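Local coordinates for protein type III secretion system effector HopBA1 (Pseudomonas syringae pv. aptata, PDB 5T09) that acts as a virulence factor recognised by the Arabidopsis disease resistance protein RBA1, enhancing RBA1 self-association and thereby triggering plant cell death, at residues A[39-44]-A[70-75]; A[49-54]-A[203-208]; A[79-84]-A[185-190]; A[139-144]-A[167-172]; A[196-201]-A[229-234]. All coordinates share one frame; numbering follows the deposited sequence.

Contact 1: A[39-44]-A[70-75]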
# COMPACT_ATOMS: atom_id res chain seq x y z
N THR A 39 2.70 9.40 -12.37
CA THR A 39 3.61 9.52 -11.24
C THR A 39 3.83 8.18 -10.55
O THR A 39 4.97 7.82 -10.22
CB THR A 39 3.08 10.56 -10.25
OG1 THR A 39 3.04 11.85 -10.86
CG2 THR A 39 3.95 10.62 -8.99
N LEU A 40 2.76 7.42 -10.33
CA LEU A 40 2.89 6.14 -9.64
C LEU A 40 3.72 5.16 -10.46
O LEU A 40 4.61 4.49 -9.94
CB LEU A 40 1.51 5.57 -9.33
CG LEU A 40 1.48 4.19 -8.68
CD1 LEU A 40 2.33 4.16 -7.41
CD2 LEU A 40 0.05 3.78 -8.38
N VAL A 41 3.42 5.06 -11.76
CA VAL A 41 4.17 4.15 -12.62
C VAL A 41 5.63 4.58 -12.71
O VAL A 41 6.54 3.74 -12.69
CB VAL A 41 3.51 4.08 -14.01
CG1 VAL A 41 4.33 3.22 -14.96
CG2 VAL A 41 2.09 3.55 -13.90
N GLY A 42 5.88 5.88 -12.81
CA GLY A 42 7.25 6.36 -12.86
C GLY A 42 8.02 6.06 -11.59
O GLY A 42 9.21 5.75 -11.64
N ALA A 43 7.34 6.13 -10.44
CA ALA A 43 8.00 5.81 -9.18
C ALA A 43 8.34 4.33 -9.11
O ALA A 43 9.42 3.96 -8.63
CB ALA A 43 7.11 6.22 -8.01
N ALA A 44 7.44 3.46 -9.58
CA ALA A 44 7.75 2.04 -9.63
C ALA A 44 8.81 1.74 -10.67
O ALA A 44 9.63 0.84 -10.48
CB ALA A 44 6.48 1.24 -9.93
N ALA A 70 -2.14 -2.50 -15.10
CA ALA A 70 -1.48 -3.00 -16.30
C ALA A 70 -0.16 -2.28 -16.55
O ALA A 70 0.86 -2.91 -16.85
CB ALA A 70 -2.41 -2.86 -17.50
N LYS A 71 -0.16 -0.95 -16.43
CA LYS A 71 1.06 -0.19 -16.66
C LYS A 71 2.13 -0.52 -15.62
O LYS A 71 3.32 -0.59 -15.94
CB LYS A 71 0.76 1.31 -16.65
CG LYS A 71 0.01 1.78 -17.89
CD LYS A 71 -0.21 3.28 -17.85
CE LYS A 71 -1.08 3.75 -19.00
NZ LYS A 71 -1.37 5.20 -18.90
N LEU A 72 1.72 -0.73 -14.36
CA LEU A 72 2.68 -1.12 -13.34
C LEU A 72 3.32 -2.46 -13.67
O LEU A 72 4.53 -2.63 -13.54
CB LEU A 72 2.00 -1.18 -11.97
CG LEU A 72 1.66 0.17 -11.32
CD1 LEU A 72 0.78 -0.04 -10.11
CD2 LEU A 72 2.92 0.92 -10.94
N LYS A 73 2.51 -3.43 -14.11
CA LYS A 73 3.06 -4.72 -14.54
C LYS A 73 4.10 -4.52 -15.63
O LYS A 73 5.19 -5.10 -15.57
CB LYS A 73 1.93 -5.63 -15.03
CG LYS A 73 2.40 -6.98 -15.55
CD LYS A 73 2.97 -7.84 -14.45
CE LYS A 73 3.61 -9.10 -15.01
NZ LYS A 73 4.10 -10.01 -13.94
N ASN A 74 3.78 -3.71 -16.64
CA ASN A 74 4.71 -3.47 -17.73
C ASN A 74 5.98 -2.78 -17.25
O ASN A 74 7.06 -3.00 -17.81
CB ASN A 74 4.04 -2.65 -18.82
CG ASN A 74 4.98 -2.29 -19.96
OD1 ASN A 74 5.62 -1.24 -19.94
ND2 ASN A 74 5.05 -3.16 -20.96
N ALA A 75 5.87 -1.96 -16.20
CA ALA A 75 7.04 -1.29 -15.64
C ALA A 75 7.95 -2.23 -14.87
O ALA A 75 9.05 -1.82 -14.48
CB ALA A 75 6.59 -0.14 -14.73
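Leu72 reaches from helix 60-74 to Leu40, Val41 and Ala44 on helix 36-46. Its CB points neither at nor away from that helix, and CG is set anti to its own carbonyl carbon (chi1 -73°), which starts the branch across the gap. Beyond CG the two methyls part company. CD2 does the touching: it lies 3.7 Å from Ala44 CB and 3.8 Å from Val41 CA, with Leu40 CG slightly farther off at 4.2 Å. CD1 instead packs on Ile186 of the sheet. Val41 answers from the other helix with a methyl on each neighbour, CG2 at 3.8 Å from Lys71 CB and CG1 at 4.1 Å from Ala75 CB. Lys71 crosses Val41 at about a right angle, then runs extended toward solvent, lending only the base of its chain. The contact is wholly apolar; the axes of 39-44 and 70-74 approach to 9.3 Å and are inclined by 20°, running the same way. Helix 36-46 rests Leu40 and Ala43 on Ile211 of strand 209-214, while Ala44 and Leu72 both meet Val77 at the start of strand 77-82, so the pair lies side by side against one face of the sheet.

Contact 2: A[49-54]-A[203-208]. With K (potassium ion), chain B.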
# COMPACT_ATOMS: atom_id res chain seq x y z
N LEU A 49 11.34 -1.16 -4.98
CA LEU A 49 10.34 -1.27 -3.92
C LEU A 49 9.69 0.08 -3.70
O LEU A 49 10.38 1.09 -3.49
CB LEU A 49 10.98 -1.77 -2.62
CG LEU A 49 10.05 -1.93 -1.42
CD1 LEU A 49 8.95 -2.94 -1.71
CD2 LEU A 49 10.83 -2.34 -0.19
N VAL A 50 8.36 0.10 -3.76
CA VAL A 50 7.56 1.30 -3.53
C VAL A 50 6.55 0.99 -2.44
O VAL A 50 5.93 -0.08 -2.44
CB VAL A 50 6.85 1.76 -4.81
CG1 VAL A 50 5.87 2.90 -4.51
CG2 VAL A 50 7.87 2.20 -5.86
N TYR A 51 6.38 1.92 -1.51
CA TYR A 51 5.35 1.84 -0.48
C TYR A 51 4.24 2.83 -0.81
O TYR A 51 4.51 4.01 -1.04
CB TYR A 51 5.92 2.14 0.90
CG TYR A 51 6.91 1.12 1.41
CD1 TYR A 51 6.49 0.01 2.12
CD2 TYR A 51 8.27 1.28 1.19
CE1 TYR A 51 7.39 -0.93 2.60
CE2 TYR A 51 9.18 0.35 1.66
CZ TYR A 51 8.74 -0.75 2.36
OH TYR A 51 9.64 -1.67 2.83
N ILE A 52 3.00 2.34 -0.83
CA ILE A 52 1.83 3.19 -1.01
C ILE A 52 1.18 3.36 0.36
O ILE A 52 0.61 2.41 0.90
CB ILE A 52 0.84 2.60 -2.02
CG1 ILE A 52 1.49 2.51 -3.41
CG2 ILE A 52 -0.44 3.45 -2.09
CD1 ILE A 52 0.63 1.81 -4.44
N GLY A 53 1.26 4.56 0.92
CA GLY A 53 0.68 4.83 2.21
C GLY A 53 -0.82 5.00 2.12
O GLY A 53 -1.30 6.02 1.62
N ASP A 54 -1.56 4.01 2.60
CA ASP A 54 -3.01 4.05 2.47
C ASP A 54 -3.62 5.00 3.48
O ASP A 54 -3.14 5.13 4.61
CB ASP A 54 -3.61 2.66 2.66
CG ASP A 54 -5.02 2.56 2.14
OD1 ASP A 54 -5.25 2.98 0.98
OD2 ASP A 54 -5.91 2.10 2.89
N LYS A 203 10.42 2.25 9.11
CA LYS A 203 11.19 1.63 10.18
C LYS A 203 10.92 0.13 10.22
O LYS A 203 9.79 -0.32 10.06
CB LYS A 203 10.83 2.27 11.52
CG LYS A 203 11.56 1.65 12.71
CD LYS A 203 11.56 2.57 13.93
CE LYS A 203 10.15 2.83 14.44
NZ LYS A 203 10.17 3.68 15.67
N ASP A 204 11.99 -0.64 10.44
CA ASP A 204 11.94 -2.10 10.48
C ASP A 204 11.46 -2.71 9.17
O ASP A 204 10.99 -3.84 9.15
CB ASP A 204 11.05 -2.59 11.63
CG ASP A 204 11.62 -2.25 13.00
OD1 ASP A 204 12.85 -2.30 13.16
OD2 ASP A 204 10.83 -1.94 13.91
N MSE A 205 11.58 -1.97 8.06
CA MSE A 205 11.25 -2.52 6.75
C MSE A 205 12.34 -2.17 5.75
O MSE A 205 13.19 -1.32 6.01
CB MSE A 205 9.89 -1.99 6.26
CG MSE A 205 8.78 -2.08 7.31
SE MSE A 205 7.01 -1.59 6.65
CE MSE A 205 6.62 -3.22 5.64
N ARG A 206 12.33 -2.84 4.59
CA ARG A 206 13.37 -2.63 3.60
C ARG A 206 13.28 -1.22 3.01
O ARG A 206 12.18 -0.67 2.86
CB ARG A 206 13.26 -3.66 2.48
CG ARG A 206 13.42 -5.09 2.92
CD ARG A 206 12.83 -6.02 1.87
NE ARG A 206 11.38 -5.86 1.79
CZ ARG A 206 10.63 -6.35 0.81
NH1 ARG A 206 11.18 -7.04 -0.18
NH2 ARG A 206 9.32 -6.15 0.82
N PRO A 207 14.41 -0.63 2.63
CA PRO A 207 14.36 0.70 2.00
C PRO A 207 13.52 0.67 0.73
O PRO A 207 13.57 -0.27 -0.06
CB PRO A 207 15.84 1.00 1.69
CG PRO A 207 16.62 0.10 2.58
CD PRO A 207 15.79 -1.13 2.75
N GLY A 208 12.74 1.73 0.55
CA GLY A 208 11.92 1.85 -0.65
C GLY A 208 11.37 3.25 -0.77
O GLY A 208 11.40 4.04 0.18
K K B . 14.23 1.01 6.82
O HOH W 1 8.82 -4.39 3.07
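Met205, a selenomethionine, lays its tip beside the ring of Tyr51. Its SE sits 5.1 Å from the ring centroid, 53° off the normal, in an oblique Met-aromatic contact, and its CE comes to 3.9 Å from Tyr51 CE1, near the plane of the ring. The main chain of the same residue turns elsewhere: Met205 O binds the potassium ion, a site completed by the carbonyl oxygens of Asp200 and Pro202. Arg206 follows with the polar core of the contact. Its carbonyl oxygen accepts the hydroxyl of Tyr51, OH to O 2.7 Å, in the carbonyl plane and on a lone pair. A water donates to the same Tyr51 OH and accepts from Arg206 NH2, so the buried hydroxyl is gripped from the main chain and, through water, from the guanidinium. That flat group is held by a salt bridge from NE to Asp170, while Leu49 CD2 lies over one of its faces, displaced toward the rim. At Pro207 the main chain touches rather than the ring, with O 3.4 Å from Leu49 CD2. Gly208, without a side chain, brings its CA within 3.3 Å of Leu49 O and 3.9 Å of Tyr51 CE2, fitting tightly against the strand. From here the chain enters strand 209-214, which pairs with strand 49-54. The arrangement is that of a crossover between parallel strands: the loop leaving strand 184-190 passes over the Leu49 and Tyr51 face of strand 49-54 before rejoining the sheet beyond it, and it carries a cation site of backbone carbonyls on the way.

Contact 3: A[79-84]-A[185-190]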
# COMPACT_ATOMS: atom_id res chain seq x y z
N HIS A 79 4.66 -7.96 -8.06
CA HIS A 79 4.19 -8.35 -6.73
C HIS A 79 3.55 -7.15 -6.05
O HIS A 79 4.12 -6.05 -6.04
CB HIS A 79 5.35 -8.88 -5.88
CG HIS A 79 4.93 -9.33 -4.52
ND1 HIS A 79 5.65 -9.03 -3.39
CD2 HIS A 79 3.88 -10.08 -4.11
CE1 HIS A 79 5.05 -9.56 -2.33
NE2 HIS A 79 3.98 -10.20 -2.75
N LEU A 80 2.36 -7.36 -5.49
CA LEU A 80 1.65 -6.36 -4.70
C LEU A 80 1.29 -6.97 -3.36
O LEU A 80 0.45 -7.87 -3.29
CB LEU A 80 0.41 -5.86 -5.44
CG LEU A 80 -0.52 -4.93 -4.66
CD1 LEU A 80 0.18 -3.62 -4.32
CD2 LEU A 80 -1.79 -4.68 -5.46
N ALA A 81 1.92 -6.49 -2.30
CA ALA A 81 1.73 -7.01 -0.95
C ALA A 81 0.90 -6.00 -0.16
O ALA A 81 1.28 -4.83 -0.06
CB ALA A 81 3.08 -7.26 -0.29
N VAL A 82 -0.22 -6.46 0.40
CA VAL A 82 -1.24 -5.55 0.93
C VAL A 82 -1.54 -5.88 2.38
O VAL A 82 -1.58 -7.05 2.78
CB VAL A 82 -2.52 -5.59 0.08
CG1 VAL A 82 -2.19 -5.32 -1.38
CG2 VAL A 82 -3.25 -6.92 0.25
N GLU A 83 -1.79 -4.82 3.17
CA GLU A 83 -2.19 -4.97 4.56
C GLU A 83 -3.56 -5.62 4.70
O GLU A 83 -3.86 -6.23 5.73
CB GLU A 83 -2.22 -3.60 5.24
CG GLU A 83 -2.80 -3.60 6.65
CD GLU A 83 -2.94 -2.21 7.25
OE1 GLU A 83 -2.83 -1.22 6.50
OE2 GLU A 83 -3.18 -2.12 8.47
N PHE A 84 -4.41 -5.51 3.68
CA PHE A 84 -5.81 -5.90 3.82
C PHE A 84 -5.99 -7.40 3.98
O PHE A 84 -7.07 -7.84 4.37
CB PHE A 84 -6.60 -5.39 2.62
CG PHE A 84 -6.31 -3.95 2.29
CD1 PHE A 84 -6.61 -2.95 3.20
CD2 PHE A 84 -5.75 -3.60 1.08
CE1 PHE A 84 -6.34 -1.62 2.91
CE2 PHE A 84 -5.48 -2.28 0.78
CZ PHE A 84 -5.78 -1.29 1.69
N SER A 185 8.36 -4.83 -6.48
CA SER A 185 7.21 -5.06 -5.62
C SER A 185 6.68 -3.74 -5.09
O SER A 185 7.42 -2.75 -4.97
CB SER A 185 7.57 -5.97 -4.43
OG SER A 185 6.42 -6.26 -3.65
N ILE A 186 5.38 -3.72 -4.79
CA ILE A 186 4.74 -2.61 -4.11
C ILE A 186 4.14 -3.14 -2.82
O ILE A 186 3.50 -4.20 -2.82
CB ILE A 186 3.66 -1.94 -4.98
CG1 ILE A 186 4.30 -1.26 -6.19
CG2 ILE A 186 2.85 -0.93 -4.16
CD1 ILE A 186 3.32 -0.80 -7.23
N VAL A 187 4.35 -2.42 -1.72
CA VAL A 187 3.73 -2.71 -0.44
C VAL A 187 2.69 -1.63 -0.17
O VAL A 187 3.02 -0.43 -0.17
CB VAL A 187 4.77 -2.77 0.69
CG1 VAL A 187 4.10 -2.79 2.06
CG2 VAL A 187 5.65 -3.99 0.51
N TRP A 188 1.45 -2.05 0.06
CA TRP A 188 0.31 -1.15 0.21
C TRP A 188 -0.26 -1.36 1.60
O TRP A 188 -0.78 -2.44 1.91
CB TRP A 188 -0.72 -1.43 -0.88
CG TRP A 188 -1.95 -0.57 -0.84
CD1 TRP A 188 -2.13 0.59 -0.15
CD2 TRP A 188 -3.18 -0.82 -1.53
NE1 TRP A 188 -3.40 1.08 -0.37
CE2 TRP A 188 -4.06 0.23 -1.22
CE3 TRP A 188 -3.61 -1.84 -2.38
CZ2 TRP A 188 -5.35 0.29 -1.73
CZ3 TRP A 188 -4.89 -1.78 -2.89
CH2 TRP A 188 -5.75 -0.72 -2.56
N GLY A 189 -0.16 -0.34 2.45
CA GLY A 189 -0.61 -0.44 3.82
C GLY A 189 -0.77 0.94 4.41
O GLY A 189 -0.42 1.95 3.80
N GLY A 190 -1.32 0.97 5.63
CA GLY A 190 -1.61 2.22 6.30
C GLY A 190 -0.43 3.16 6.37
O GLY A 190 0.66 2.77 6.80
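Phe84 stands on edge over Trp188 in a T-shaped pair. The planes meet at 87° with the centroid of the phenyl ring 4.7 Å from that of the six-membered indole ring, and Phe84 CE2 points down over the centre of the indole, 3.5 Å from Trp188 CE2. Trp188 CG is anti to the backbone N (chi1 180°), and the indole NE1 is tied to Asp54. Val82 joins this cluster obliquely, CG1 lying 3.9 Å from Trp188 CE3, and farther back on the same face Leu80 and Ile186 meet at an oblique angle, CD1 of Leu80 3.8 Å from CG2 of Ile186. Beneath these side chains run two neighbouring strands of the parallel part of the mixed sheet, 77-82 lying between 136-141 and 184-190, paired in register from His79 with Ser185 to Val82 with Trp188. Ala81 is bonded through both its N and its O, to Ile186 O and Trp188 N, and the last backbone bond runs from Glu83 N to Trp188 O. There the first chain turns its corner, but Glu83 stays in touch through an extended side chain: OE1 accepts Gly190 N at 2.8 Å on the syn side, 30° out of the carboxylate plane, while OE2 forms a salt bridge with Arg162. On the reverse face, at the start of the pairing, Ser185 OG receives a weak bond from His79 ND1 at 2.9 Å and gives a weak one to His79 O; the far nitrogen of the imidazole, NE2, is bonded to Ser138.

Contact 4: A[139-144]-A[167-172]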
# COMPACT_ATOMS: atom_id res chain seq x y z
N GLY A 139 -0.82 -11.16 1.08
CA GLY A 139 -1.09 -10.44 2.32
C GLY A 139 0.14 -10.31 3.18
O GLY A 139 1.03 -11.16 3.16
N ILE A 140 0.20 -9.21 3.94
CA ILE A 140 1.31 -8.95 4.85
C ILE A 140 0.88 -8.91 6.31
O ILE A 140 1.75 -8.94 7.19
CB ILE A 140 2.02 -7.63 4.50
CG1 ILE A 140 1.07 -6.45 4.73
CG2 ILE A 140 2.53 -7.68 3.08
CD1 ILE A 140 1.64 -5.09 4.39
N ASP A 141 -0.41 -8.85 6.59
CA ASP A 141 -0.84 -8.49 7.93
C ASP A 141 -0.76 -9.70 8.87
O ASP A 141 -0.73 -10.86 8.44
CB ASP A 141 -2.26 -7.93 7.92
CG ASP A 141 -2.55 -7.06 9.13
OD1 ASP A 141 -1.59 -6.69 9.84
OD2 ASP A 141 -3.73 -6.73 9.35
N ARG A 142 -0.74 -9.40 10.16
CA ARG A 142 -0.66 -10.40 11.21
C ARG A 142 -1.64 -10.03 12.31
O ARG A 142 -1.79 -8.85 12.63
CB ARG A 142 0.76 -10.51 11.77
CG ARG A 142 0.88 -11.36 13.02
CD ARG A 142 2.33 -11.49 13.43
NE ARG A 142 3.09 -12.22 12.42
CZ ARG A 142 3.66 -13.42 12.61
NH1 ARG A 142 3.58 -14.04 13.77
NH2 ARG A 142 4.33 -13.98 11.61
N LYS A 143 -2.29 -11.04 12.88
CA LYS A 143 -3.33 -10.78 13.87
C LYS A 143 -2.75 -10.07 15.09
O LYS A 143 -1.67 -10.42 15.58
CB LYS A 143 -3.99 -12.09 14.30
CG LYS A 143 -5.12 -11.88 15.31
CD LYS A 143 -5.99 -13.12 15.45
CE LYS A 143 -7.31 -12.80 16.15
NZ LYS A 143 -7.12 -12.29 17.54
N MSE A 144 -3.48 -9.07 15.57
CA MSE A 144 -3.11 -8.36 16.78
C MSE A 144 -4.30 -7.57 17.31
O MSE A 144 -4.73 -6.59 16.70
CB MSE A 144 -1.93 -7.42 16.53
CG MSE A 144 -1.29 -6.89 17.80
SE MSE A 144 -0.23 -5.29 17.51
CE MSE A 144 -1.67 -4.07 17.05
N VAL A 167 7.99 -5.11 11.21
CA VAL A 167 8.99 -6.14 10.98
C VAL A 167 8.34 -7.39 10.39
O VAL A 167 8.95 -8.08 9.57
CB VAL A 167 9.74 -6.45 12.30
CG1 VAL A 167 8.82 -7.12 13.32
CG2 VAL A 167 10.94 -7.31 12.02
N ALA A 168 7.10 -7.68 10.79
CA ALA A 168 6.42 -8.87 10.28
C ALA A 168 5.78 -8.62 8.92
O ALA A 168 5.80 -9.49 8.05
CB ALA A 168 5.36 -9.33 11.28
N TRP A 169 5.21 -7.43 8.73
CA TRP A 169 4.76 -7.03 7.40
C TRP A 169 5.89 -7.18 6.39
O TRP A 169 5.68 -7.68 5.27
CB TRP A 169 4.30 -5.58 7.42
CG TRP A 169 2.93 -5.32 7.97
CD1 TRP A 169 2.15 -6.17 8.69
CD2 TRP A 169 2.19 -4.11 7.83
NE1 TRP A 169 0.96 -5.56 9.01
CE2 TRP A 169 0.96 -4.29 8.50
CE3 TRP A 169 2.46 -2.88 7.22
CZ2 TRP A 169 -0.00 -3.28 8.56
CZ3 TRP A 169 1.50 -1.89 7.28
CH2 TRP A 169 0.28 -2.10 7.95
N ASP A 170 7.09 -6.73 6.76
CA ASP A 170 8.23 -6.78 5.85
C ASP A 170 8.65 -8.21 5.56
O ASP A 170 8.96 -8.56 4.42
CB ASP A 170 9.38 -5.97 6.45
CG ASP A 170 10.63 -5.99 5.59
OD1 ASP A 170 10.66 -5.27 4.57
OD2 ASP A 170 11.58 -6.72 5.94
N ALA A 171 8.64 -9.07 6.59
CA ALA A 171 9.02 -10.46 6.38
C ALA A 171 8.06 -11.16 5.43
O ALA A 171 8.48 -11.96 4.58
CB ALA A 171 9.08 -11.19 7.72
N ALA A 172 6.76 -10.88 5.56
CA ALA A 172 5.77 -11.50 4.69
C ALA A 172 5.88 -10.97 3.26
O ALA A 172 5.75 -11.74 2.30
CB ALA A 172 4.37 -11.27 5.24
O HOH W 2 3.05 -10.92 1.50
O HOH W 3 2.94 -10.64 8.88
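Ile140 lies over one face of the Trp169 indole, and this apolar overlap forms the main body of the contact. Its CG1 stands 4.0 Å from the centroid of the five-membered ring, almost on the normal, a CH-pi contact. What sets CG1 over the ring is its crowded position between backbone N and carbonyl carbon (chi1 65°). CD1 lies over the same face, offset toward the rim near CD2 and CE3, 3.6 Å from Trp169 CD2. One turn along the helix, Ala172 CB rests 3.9 Å from Ile140 CA, and at the outer margin Ala168 CB touches Arg142 NE. A single direct hydrogen bond accompanies this packing: Trp169 NE1 donates to Asp141 OD1 at 2.9 Å, with an angle of 157° at the hydrogen. The acceptor lies in the plane of the indole, yet the donor comes from above the carboxylate plane, the two flat groups being nearly perpendicular. The same OD1 also takes a bond from Arg142 N, so it has two donors, this second one weak. Two waters supply further polar links between strand and helix carbonyls. One donates to Gly139 O at 2.6 Å and weakly to Ala172 O; the other donates to Ile140 O at 2.7 Å and weakly to Ala168 O. Strand 136-141, at an edge of the sheet, pairs with strand 77-82, and segment 167-172 runs nearly antiparallel to 139-141, at 165°. Helix 166-179 then leads into strand 184-190 on the far side of strand 77-82, as part of a beta-alpha-beta crossover, with the indole of Trp169 also stacked on His193.

Contact 5: A[196-201]-A[229-234]. With K (potassium ion), chain B.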
# COMPACT_ATOMS: atom_id res chain seq x y z
N ASN A 196 8.49 8.79 9.06
CA ASN A 196 9.93 8.93 9.25
C ASN A 196 10.70 7.98 8.33
O ASN A 196 11.63 7.28 8.74
CB ASN A 196 10.32 8.70 10.71
CG ASN A 196 9.69 9.72 11.65
OD1 ASN A 196 10.07 10.90 11.64
ND2 ASN A 196 8.74 9.28 12.46
N SER A 197 10.30 7.97 7.05
CA SER A 197 10.83 7.03 6.08
C SER A 197 11.73 7.68 5.04
O SER A 197 12.19 6.99 4.12
CB SER A 197 9.68 6.32 5.36
OG SER A 197 8.89 7.24 4.63
N LYS A 198 12.00 8.98 5.15
CA LYS A 198 12.73 9.68 4.09
C LYS A 198 14.12 9.09 3.91
O LYS A 198 14.53 8.77 2.78
CB LYS A 198 12.83 11.17 4.42
CG LYS A 198 13.56 11.98 3.35
CD LYS A 198 13.63 13.45 3.72
CE LYS A 198 14.38 14.24 2.66
NZ LYS A 198 14.59 15.66 3.05
N THR A 199 14.87 8.93 5.00
CA THR A 199 16.27 8.55 4.88
C THR A 199 16.42 7.10 4.43
O THR A 199 17.19 6.81 3.51
CB THR A 199 16.98 8.78 6.22
OG1 THR A 199 16.41 7.93 7.22
CG2 THR A 199 16.86 10.23 6.65
N ASP A 200 15.69 6.18 5.06
CA ASP A 200 15.92 4.76 4.83
C ASP A 200 14.63 3.96 4.65
O ASP A 200 14.65 2.73 4.81
CB ASP A 200 16.73 4.16 5.98
CG ASP A 200 17.91 3.33 5.51
OD1 ASP A 200 17.77 2.63 4.48
OD2 ASP A 200 18.97 3.38 6.16
N GLY A 201 13.52 4.60 4.31
CA GLY A 201 12.26 3.91 4.18
C GLY A 201 11.63 3.65 5.53
O GLY A 201 12.12 4.09 6.56
N HIS A 229 7.94 11.84 6.26
CA HIS A 229 7.05 10.69 6.32
C HIS A 229 6.77 10.08 4.95
O HIS A 229 6.06 9.07 4.86
CB HIS A 229 5.73 11.08 7.00
CG HIS A 229 5.91 11.60 8.39
ND1 HIS A 229 7.14 11.79 8.97
CD2 HIS A 229 5.00 11.98 9.32
CE1 HIS A 229 6.99 12.26 10.20
NE2 HIS A 229 5.69 12.38 10.43
N SER A 230 7.32 10.66 3.88
CA SER A 230 7.21 10.10 2.54
C SER A 230 8.23 10.82 1.67
O SER A 230 8.79 11.85 2.05
CB SER A 230 5.80 10.27 1.97
OG SER A 230 5.51 11.64 1.73
N HIS A 231 8.46 10.26 0.48
CA HIS A 231 9.37 10.87 -0.49
C HIS A 231 8.66 11.70 -1.54
O HIS A 231 9.17 12.75 -1.94
CB HIS A 231 10.20 9.78 -1.18
CG HIS A 231 11.08 9.01 -0.25
ND1 HIS A 231 10.71 7.81 0.31
CD2 HIS A 231 12.33 9.27 0.23
CE1 HIS A 231 11.68 7.36 1.08
NE2 HIS A 231 12.67 8.23 1.05
N ILE A 232 7.49 11.26 -2.01
CA ILE A 232 6.71 12.03 -2.97
C ILE A 232 5.25 12.01 -2.55
O ILE A 232 4.77 11.04 -1.94
CB ILE A 232 6.85 11.50 -4.42
CG1 ILE A 232 6.40 10.04 -4.53
CG2 ILE A 232 8.30 11.65 -4.89
CD1 ILE A 232 6.22 9.58 -5.97
N VAL A 233 4.55 13.09 -2.86
CA VAL A 233 3.14 13.25 -2.54
C VAL A 233 2.37 13.29 -3.86
O VAL A 233 2.68 14.10 -4.74
CB VAL A 233 2.88 14.52 -1.72
CG1 VAL A 233 1.44 14.53 -1.20
CG2 VAL A 233 3.88 14.64 -0.58
N ILE A 234 1.37 12.42 -3.98
CA ILE A 234 0.49 12.39 -5.15
C ILE A 234 -0.76 13.18 -4.81
O ILE A 234 -1.43 12.91 -3.81
CB ILE A 234 0.15 10.94 -5.55
CG1 ILE A 234 1.38 10.28 -6.19
CG2 ILE A 234 -1.06 10.91 -6.50
CD1 ILE A 234 1.17 8.83 -6.60
K K B . 14.23 1.01 6.82
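The loop that helps to bind the potassium ion is held by His231, which meets Ser197 and Lys198. Asp200 O lies 2.7 Å from the ion, in a site shared with Pro202 and Met205, and Asp200 lies within a turn closed by Gly201 N to Ser197 O. His231 NE2 donates to Lys198 O at 2.6 Å, with 146° at the hydrogen and the oxygen tilted somewhat from the ring plane. Next to it on the ring, CE1 comes to 3.1 Å from Ser197 O. The other ring nitrogen, ND1, is hydrogen-bonded to the backbone N of Val210, so the imidazole is gripped at both nitrogens and links the loop to strand 209-214. Beyond His231 the chain becomes strand 232-235, placed in the mixed sheet between the parallel strand 209-214 and the antiparallel strand 222-223; the contact thus joins the approach to that strand to the long loop between strands 184-190 and 209-214. Closer to solvent, Asn196 and His229 lie side by side and point the same way, amide and ring planes 65° apart, with Asn196 OD1 3.7 Å from His229 CE1. Between these two levels sits Ser197, whose OG lies between its own backbone N and carbonyl carbon (chi1 63°). There OG is 3.4 Å from His229 O, while its hydrogen bond is to Phe194 O.

Contact 3 lies at the heart of the chain and is entirely buried, combining regular strand pairing with aromatic packing. Contact 1 joins two helices that flank the sheet, and contact 4 sets a helix on its edge strand; they lie on opposite sides of the chain's centre, the first purely apolar, the second mixing a face-on indole with water and carboxylate bonds. Contacts 2 and 5 share one loop and its potassium ion, but contact 2 is buried, whereas contact 5 extends to exposed residues. Strand 49-54 of contact 2 pairs with strand 184-190 of contact 3, and Met205 packs on Trp169 between contacts 2 and 4. Thr39 and Ala43 pack on Ile232, joining contacts 1 and 5.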